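Secretion activator protein, hypothetical (Brucella abortus bv. 1 str. 9-941, PDB 7DNP) is a membrane-associated autolysin of the type IV secretion system, probably an N-acetylmuramidase that cleaves the glycan strands of peptidoglycan. Local coordinates at residues Lys8-Val13 with Ala85-Ala90; Asp77-Val82 with Ala120-Met125; Lys100-Val105 with Asp128-Glu133. All blocks are in the same frame, centred on the assembly; numbering follows the deposited sequence.

The three contacts lie in a mainly helical fold with one small three-stranded sheet. Interaction 1, near the centre of the chain, sets helix 5-17 against helix 82-93; its centre is about 16 Å from those of interactions 2 and 3, which are only about 9 Å apart. Along the chain interaction 1 closes before interaction 3 opens, whereas interaction 2 alternates its segments with both. Helix 82-93 connects them: Thr86 touches Leu78, Phe89 touches Met101, and Val82 meets Ile130. The glycosyl hydrolase and predicted peptidoglycan-domain sequence ranges thus touch directly, consistent with a single compact helical unit.

Interaction 1: residues Lys8-Val13 with Ala85-Ala90; sequences KAMPHV and ATLDFA
Leu87 reaches across to helix 5-17 with a single methyl group, CD2, which meets both Ala9 and Met10. Its side chain leaves helix 82-93 fully stretched: CG is anti to the backbone N (chi1 170°), and CD2 prolongs that line, while CD1 branches off and does not share in the contact. CD2 ends 4.5 Å from Ala9 CB and 4.3 Å from Met10 SD. The two partners subtend an angle of about 75° at the methyl, so the methyl sits between the two neighbouring side chains. Ala9 points its CB toward helix 82-93. Met10 starts off obliquely but folds back through its side-chain torsions, so that the sulfur, and not CE, faces the leucine.

The touch is light: 96 Å² is buried in all, and the nearest CA atoms, those of Ala9 and Leu87, are 9.1 Å apart. One residue on, Asp88 turns its carboxylate to Arg138 and Arg158 in two salt bridges, tying helix 82-93 to helices 127-142 and 148-170. The Met10 side chain lies about 9 Å from the bound muropeptide. Loose apolar contact between an N-terminal helix and a buried central one is consistent with the helical core of a lysozyme-clan glycosyl hydrolase 108 domain.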
# COMPACT_ATOMS: atom_id res chain seq x y z
N LYS A 8 -10.58 6.92 6.45
CA LYS A 8 -10.71 7.84 5.33
C LYS A 8 -10.20 7.21 4.04
O LYS A 8 -10.78 7.44 2.97
CB LYS A 8 -9.96 9.14 5.61
CG LYS A 8 -10.67 10.12 6.52
CD LYS A 8 -9.82 11.36 6.75
CE LYS A 8 -10.67 12.62 6.88
NZ LYS A 8 -11.38 12.69 8.19
N ALA A 9 -9.13 6.43 4.12
CA ALA A 9 -8.48 5.92 2.91
C ALA A 9 -9.17 4.68 2.36
O ALA A 9 -9.33 4.55 1.14
CB ALA A 9 -7.01 5.62 3.21
N MET A 10 -9.58 3.76 3.23
CA MET A 10 -10.07 2.47 2.75
C MET A 10 -11.29 2.55 1.84
O MET A 10 -11.37 1.75 0.90
CB MET A 10 -10.36 1.55 3.95
CG MET A 10 -9.11 0.98 4.59
SD MET A 10 -7.89 0.33 3.42
CE MET A 10 -8.84 -0.96 2.61
N PRO A 11 -12.27 3.44 2.05
CA PRO A 11 -13.35 3.55 1.05
C PRO A 11 -12.84 3.85 -0.35
O PRO A 11 -13.38 3.31 -1.33
CB PRO A 11 -14.23 4.68 1.61
CG PRO A 11 -14.00 4.63 3.07
CD PRO A 11 -12.55 4.28 3.23
N HIS A 12 -11.80 4.67 -0.47
CA HIS A 12 -11.20 4.92 -1.78
C HIS A 12 -10.53 3.68 -2.34
O HIS A 12 -10.55 3.47 -3.56
CB HIS A 12 -10.19 6.07 -1.69
CG HIS A 12 -10.82 7.40 -1.42
ND1 HIS A 12 -10.72 8.03 -0.19
CD2 HIS A 12 -11.57 8.21 -2.20
CE1 HIS A 12 -11.37 9.18 -0.24
NE2 HIS A 12 -11.90 9.31 -1.44
N VAL A 13 -9.94 2.84 -1.49
CA VAL A 13 -9.35 1.59 -1.97
C VAL A 13 -10.44 0.68 -2.53
O VAL A 13 -10.35 0.20 -3.66
CB VAL A 13 -8.55 0.90 -0.86
CG1 VAL A 13 -8.10 -0.48 -1.30
CG2 VAL A 13 -7.35 1.75 -0.45
N ALA A 85 0.36 7.20 1.64
CA ALA A 85 1.31 6.89 0.59
C ALA A 85 1.98 5.54 0.83
O ALA A 85 2.19 4.77 -0.11
CB ALA A 85 2.37 7.99 0.49
N THR A 86 2.32 5.25 2.08
CA THR A 86 2.97 3.99 2.40
C THR A 86 2.00 2.82 2.32
O THR A 86 2.36 1.74 1.85
CB THR A 86 3.60 4.08 3.79
OG1 THR A 86 4.48 5.21 3.83
CG2 THR A 86 4.38 2.82 4.12
N LEU A 87 0.75 3.04 2.74
CA LEU A 87 -0.26 1.99 2.67
C LEU A 87 -0.52 1.55 1.24
O LEU A 87 -0.58 0.34 0.95
CB LEU A 87 -1.56 2.47 3.32
CG LEU A 87 -2.80 1.58 3.12
CD1 LEU A 87 -2.62 0.23 3.81
CD2 LEU A 87 -4.05 2.29 3.63
N ASP A 88 -0.70 2.50 0.32
CA ASP A 88 -1.01 2.09 -1.05
C ASP A 88 0.16 1.35 -1.68
O ASP A 88 -0.04 0.34 -2.37
CB ASP A 88 -1.39 3.28 -1.91
CG ASP A 88 -1.89 2.85 -3.28
OD1 ASP A 88 -3.06 2.42 -3.36
OD2 ASP A 88 -1.11 2.89 -4.25
N PHE A 89 1.39 1.84 -1.48
CA PHE A 89 2.58 1.11 -1.91
C PHE A 89 2.59 -0.29 -1.31
O PHE A 89 2.85 -1.28 -2.01
CB PHE A 89 3.82 1.91 -1.51
CG PHE A 89 5.09 1.56 -2.26
CD1 PHE A 89 5.17 0.44 -3.07
CD2 PHE A 89 6.21 2.36 -2.13
CE1 PHE A 89 6.34 0.13 -3.74
CE2 PHE A 89 7.39 2.06 -2.80
CZ PHE A 89 7.45 0.94 -3.61
N ALA A 90 2.26 -0.41 -0.02
CA ALA A 90 2.20 -1.71 0.62
C ALA A 90 1.15 -2.61 -0.01
O ALA A 90 1.37 -3.81 -0.18
CB ALA A 90 1.93 -1.55 2.12

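Interaction 2: residues Asp77-Val82 with Ala120-Met125; sequences DLPAGV and AAVRKM
Asp77 receives Arg123 through its backbone, in the loop between helix 58-70 and helix 82-93, which runs past the end region of helix 116-123. This is a loop-to-helix contact in what is probably a helical, lysozyme-clan fold, the loop falling in the glycosyl hydrolase 108 sequence range and the helix in that of the predicted peptidoglycan domain. Arg123 NH2 donates to Asp77 O over 2.9 Å, with an N-H...O angle of 156°. The oxygen sits at the edge of the guanidinium, near its plane, and the donor approaches at a C=O...N angle of 133°, tilted somewhat from the carbonyl plane. An extended chain from CG to NE carries the guanidinium that far from its helix. The Asp77 carboxylate is not part of this bond: OD1 stays 4.8 Å from Arg123 NH2, though the opposite charges probably still attract.

Leu78 turns its CB away from the helix, but the end of its side chain comes back to the fringe of Val122, with Leu78 CD2 4.5 Å from Val122 CG1. It also fits against Leu102, and its backbone is hydrogen-bonded to Ala2. Pro79 supplies the tightest apolar touch. The CG-CD side of its ring meets one methyl of Val122, with Pro79 CD 3.5 Å and Pro79 CG 3.7 Å from Val122 CG1. That methyl is the branch lying anti to the backbone N (chi1 166°), which brings it out toward the loop.

After Ala80, Gly81 takes a positive phi and occupies the N-cap position of helix 82-93. Val82, in the first turn, points toward helix 116-123. Both its methyls face helix 127-142, and the one nearer to Val122 is CG1, 4.7 Å from Val122 CG1.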
# COMPACT_ATOMS: atom_id res chain seq x y z
N ASP A 77 1.08 5.20 13.39
CA ASP A 77 2.18 5.98 13.91
C ASP A 77 2.84 6.88 12.87
O ASP A 77 3.53 7.83 13.25
CB ASP A 77 3.22 5.05 14.53
CG ASP A 77 2.62 4.14 15.58
OD1 ASP A 77 2.16 4.66 16.62
OD2 ASP A 77 2.58 2.91 15.35
N LEU A 78 2.64 6.61 11.58
CA LEU A 78 3.21 7.48 10.56
C LEU A 78 2.46 8.81 10.52
O LEU A 78 1.29 8.88 10.90
CB LEU A 78 3.16 6.80 9.19
CG LEU A 78 4.03 5.56 8.97
CD1 LEU A 78 3.85 5.03 7.55
CD2 LEU A 78 5.49 5.88 9.24
N PRO A 79 3.12 9.89 10.09
CA PRO A 79 2.41 11.16 9.93
C PRO A 79 1.26 11.02 8.94
O PRO A 79 1.29 10.18 8.03
CB PRO A 79 3.49 12.11 9.39
CG PRO A 79 4.78 11.47 9.73
CD PRO A 79 4.53 9.99 9.71
N ALA A 80 0.24 11.85 9.13
CA ALA A 80 -0.87 11.89 8.18
C ALA A 80 -0.34 12.18 6.78
O ALA A 80 0.57 13.00 6.59
CB ALA A 80 -1.88 12.96 8.60
N GLY A 81 -0.91 11.50 5.80
CA GLY A 81 -0.42 11.58 4.43
C GLY A 81 0.69 10.61 4.11
O GLY A 81 0.61 9.87 3.13
N VAL A 82 1.75 10.63 4.92
CA VAL A 82 2.78 9.60 4.80
C VAL A 82 2.17 8.22 4.98
O VAL A 82 2.52 7.27 4.26
CB VAL A 82 3.91 9.84 5.83
CG1 VAL A 82 4.89 8.68 5.82
CG2 VAL A 82 4.62 11.16 5.54
N ALA A 120 12.02 7.87 14.13
CA ALA A 120 12.77 9.09 14.43
C ALA A 120 13.12 9.85 13.16
O ALA A 120 12.94 11.07 13.08
CB ALA A 120 14.03 8.76 15.23
N ALA A 121 13.60 9.14 12.14
CA ALA A 121 13.99 9.78 10.89
C ALA A 121 12.79 10.31 10.12
O ALA A 121 12.88 11.35 9.46
CB ALA A 121 14.78 8.79 10.02
N VAL A 122 11.65 9.61 10.18
CA VAL A 122 10.45 10.10 9.53
C VAL A 122 10.00 11.41 10.17
O VAL A 122 9.65 12.37 9.48
CB VAL A 122 9.33 9.04 9.59
CG1 VAL A 122 8.00 9.66 9.23
CG2 VAL A 122 9.65 7.88 8.65
N ARG A 123 10.02 11.48 11.50
CA ARG A 123 9.55 12.67 12.19
C ARG A 123 10.54 13.83 12.14
O ARG A 123 10.19 14.93 12.59
CB ARG A 123 9.20 12.32 13.64
CG ARG A 123 7.87 11.59 13.74
CD ARG A 123 7.75 10.72 14.98
NE ARG A 123 6.56 9.88 14.88
CZ ARG A 123 6.15 9.03 15.82
NH1 ARG A 123 6.84 8.90 16.95
NH2 ARG A 123 5.05 8.32 15.63
N LYS A 124 11.74 13.63 11.60
CA LYS A 124 12.69 14.71 11.40
C LYS A 124 12.56 15.38 10.04
O LYS A 124 13.23 16.39 9.80
CB LYS A 124 14.13 14.20 11.57
CG LYS A 124 14.51 13.88 13.00
CD LYS A 124 15.85 13.16 13.05
CE LYS A 124 16.28 12.88 14.49
NZ LYS A 124 17.60 12.19 14.55
N MET A 125 11.73 14.85 9.15
CA MET A 125 11.55 15.38 7.81
C MET A 125 10.13 15.90 7.63
O MET A 125 9.21 15.51 8.35
CB MET A 125 11.83 14.31 6.74
CG MET A 125 13.27 13.85 6.66
SD MET A 125 13.46 12.62 5.36
CE MET A 125 12.82 13.51 3.94

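Interaction 3: residues Lys100-Val105 with Asp128-Glu133; sequences KMLQKV and DRIINE
Leu102 and Ile130 make the purely apolar touch between helix 95-106 and helix 127-142, methyl against methyl, with Leu102 CD1 3.6 Å from Ile130 CG2. On the isoleucine, chi1 of -64° puts CG1 beside the backbone N and leaves the branch methyl CG2 anti to it; the longer arm, CG1 and CD1, runs instead toward helix 116-123, where CD1 meets the carbonyl oxygen of Val122. Leu102 reaches the contact with CD1 alone, and the side chain also touches Ile114.

Mixed apolar and polar contacts centre on Val105, which points toward helix 127-142. Its CG1 lies 3.7 Å from Glu133 CB and 3.6 Å from Glu133 OE1, beside the aliphatic root and the carboxylate of one side chain. Its CG2 touches the backbone instead, 3.7 Å from Glu133 O. The nearest CA atoms are those of Val105 and Glu133, the last residues of the two segments, 6.4 Å apart. The two short axes approach to 10.0 Å, and their directions differ by 122°. Both helices fall in the predicted peptidoglycan-domain range and pack at this steep angle in the largely helical fold.

Polar interactions of helix 127-142 include a long salt bridge between Arg129 NE and Glu133 OE2, one turn apart, which may help keep the carboxylate extended past Val105. Asp128 pairs with Arg171, and Asn132 accepts a hydrogen bond from Arg163. Ile131 packs on Ala166 and Leu167 of helix 148-170.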
# COMPACT_ATOMS: atom_id res chain seq x y z
N LYS A 100 10.73 -0.57 3.08
CA LYS A 100 12.12 -0.45 2.64
C LYS A 100 12.35 0.83 1.85
O LYS A 100 13.38 1.50 2.02
CB LYS A 100 12.52 -1.67 1.81
CG LYS A 100 12.84 -2.92 2.61
CD LYS A 100 13.14 -4.10 1.69
CE LYS A 100 13.41 -5.36 2.49
NZ LYS A 100 14.03 -6.42 1.64
N MET A 101 11.40 1.19 0.99
CA MET A 101 11.54 2.42 0.21
C MET A 101 11.36 3.65 1.08
O MET A 101 12.03 4.67 0.87
CB MET A 101 10.54 2.42 -0.95
CG MET A 101 11.05 3.14 -2.20
SD MET A 101 12.47 2.32 -2.97
CE MET A 101 11.92 0.62 -2.98
N LEU A 102 10.44 3.59 2.05
CA LEU A 102 10.31 4.69 3.00
C LEU A 102 11.60 4.86 3.79
O LEU A 102 12.02 5.99 4.07
CB LEU A 102 9.12 4.46 3.93
CG LEU A 102 8.99 5.46 5.08
CD1 LEU A 102 8.59 6.83 4.56
CD2 LEU A 102 7.99 4.97 6.13
N GLN A 103 12.23 3.75 4.16
CA GLN A 103 13.50 3.81 4.88
C GLN A 103 14.60 4.40 4.01
O GLN A 103 15.42 5.20 4.48
CB GLN A 103 13.86 2.41 5.39
CG GLN A 103 12.98 1.96 6.57
CD GLN A 103 13.02 0.46 6.85
OE1 GLN A 103 13.14 -0.36 5.94
NE2 GLN A 103 12.89 0.10 8.12
N LYS A 104 14.62 4.04 2.72
CA LYS A 104 15.57 4.65 1.79
C LYS A 104 15.37 6.16 1.70
O LYS A 104 16.34 6.92 1.68
CB LYS A 104 15.43 4.00 0.41
CG LYS A 104 16.50 4.38 -0.60
CD LYS A 104 16.17 3.84 -1.98
CE LYS A 104 17.38 3.87 -2.90
NZ LYS A 104 16.99 3.65 -4.33
N VAL A 105 14.11 6.60 1.68
CA VAL A 105 13.82 8.03 1.56
C VAL A 105 14.29 8.79 2.80
O VAL A 105 14.87 9.87 2.69
CB VAL A 105 12.32 8.24 1.30
CG1 VAL A 105 11.91 9.66 1.64
CG2 VAL A 105 11.99 7.91 -0.16
N ASP A 128 5.14 16.29 3.60
CA ASP A 128 4.89 16.33 2.17
C ASP A 128 6.16 16.05 1.37
O ASP A 128 6.09 15.52 0.26
CB ASP A 128 4.27 17.67 1.77
CG ASP A 128 5.13 18.88 2.14
OD1 ASP A 128 6.34 18.72 2.38
OD2 ASP A 128 4.57 20.00 2.18
N ARG A 129 7.34 16.35 1.93
CA ARG A 129 8.58 15.96 1.29
C ARG A 129 8.73 14.44 1.28
O ARG A 129 9.12 13.85 0.26
CB ARG A 129 9.77 16.61 2.00
CG ARG A 129 11.12 16.06 1.56
CD ARG A 129 12.27 16.87 2.15
NE ARG A 129 12.73 17.90 1.22
CZ ARG A 129 12.27 19.14 1.19
NH1 ARG A 129 11.32 19.52 2.04
NH2 ARG A 129 12.75 20.01 0.32
N ILE A 130 8.44 13.79 2.41
CA ILE A 130 8.46 12.32 2.45
C ILE A 130 7.50 11.75 1.42
O ILE A 130 7.84 10.81 0.68
CB ILE A 130 8.12 11.82 3.87
CG1 ILE A 130 9.19 12.26 4.86
CG2 ILE A 130 7.95 10.30 3.87
CD1 ILE A 130 9.00 11.69 6.25
N ILE A 131 6.29 12.31 1.34
CA ILE A 131 5.28 11.80 0.41
C ILE A 131 5.79 11.89 -1.03
O ILE A 131 5.68 10.93 -1.80
CB ILE A 131 3.95 12.56 0.58
CG1 ILE A 131 3.32 12.23 1.93
CG2 ILE A 131 3.01 12.23 -0.57
CD1 ILE A 131 2.22 13.19 2.34
N ASN A 132 6.34 13.05 -1.40
CA ASN A 132 6.80 13.23 -2.78
C ASN A 132 7.98 12.33 -3.09
O ASN A 132 8.03 11.72 -4.16
CB ASN A 132 7.16 14.70 -3.04
CG ASN A 132 5.94 15.56 -3.28
OD1 ASN A 132 5.09 15.23 -4.11
ND2 ASN A 132 5.83 16.67 -2.56
N GLU A 133 8.93 12.22 -2.16
CA GLU A 133 10.12 11.41 -2.42
C GLU A 133 9.80 9.92 -2.44
O GLU A 133 10.41 9.17 -3.21
CB GLU A 133 11.20 11.72 -1.39
CG GLU A 133 11.93 13.02 -1.68
CD GLU A 133 12.94 13.37 -0.63
OE1 GLU A 133 13.51 12.45 -0.01
OE2 GLU A 133 13.19 14.58 -0.43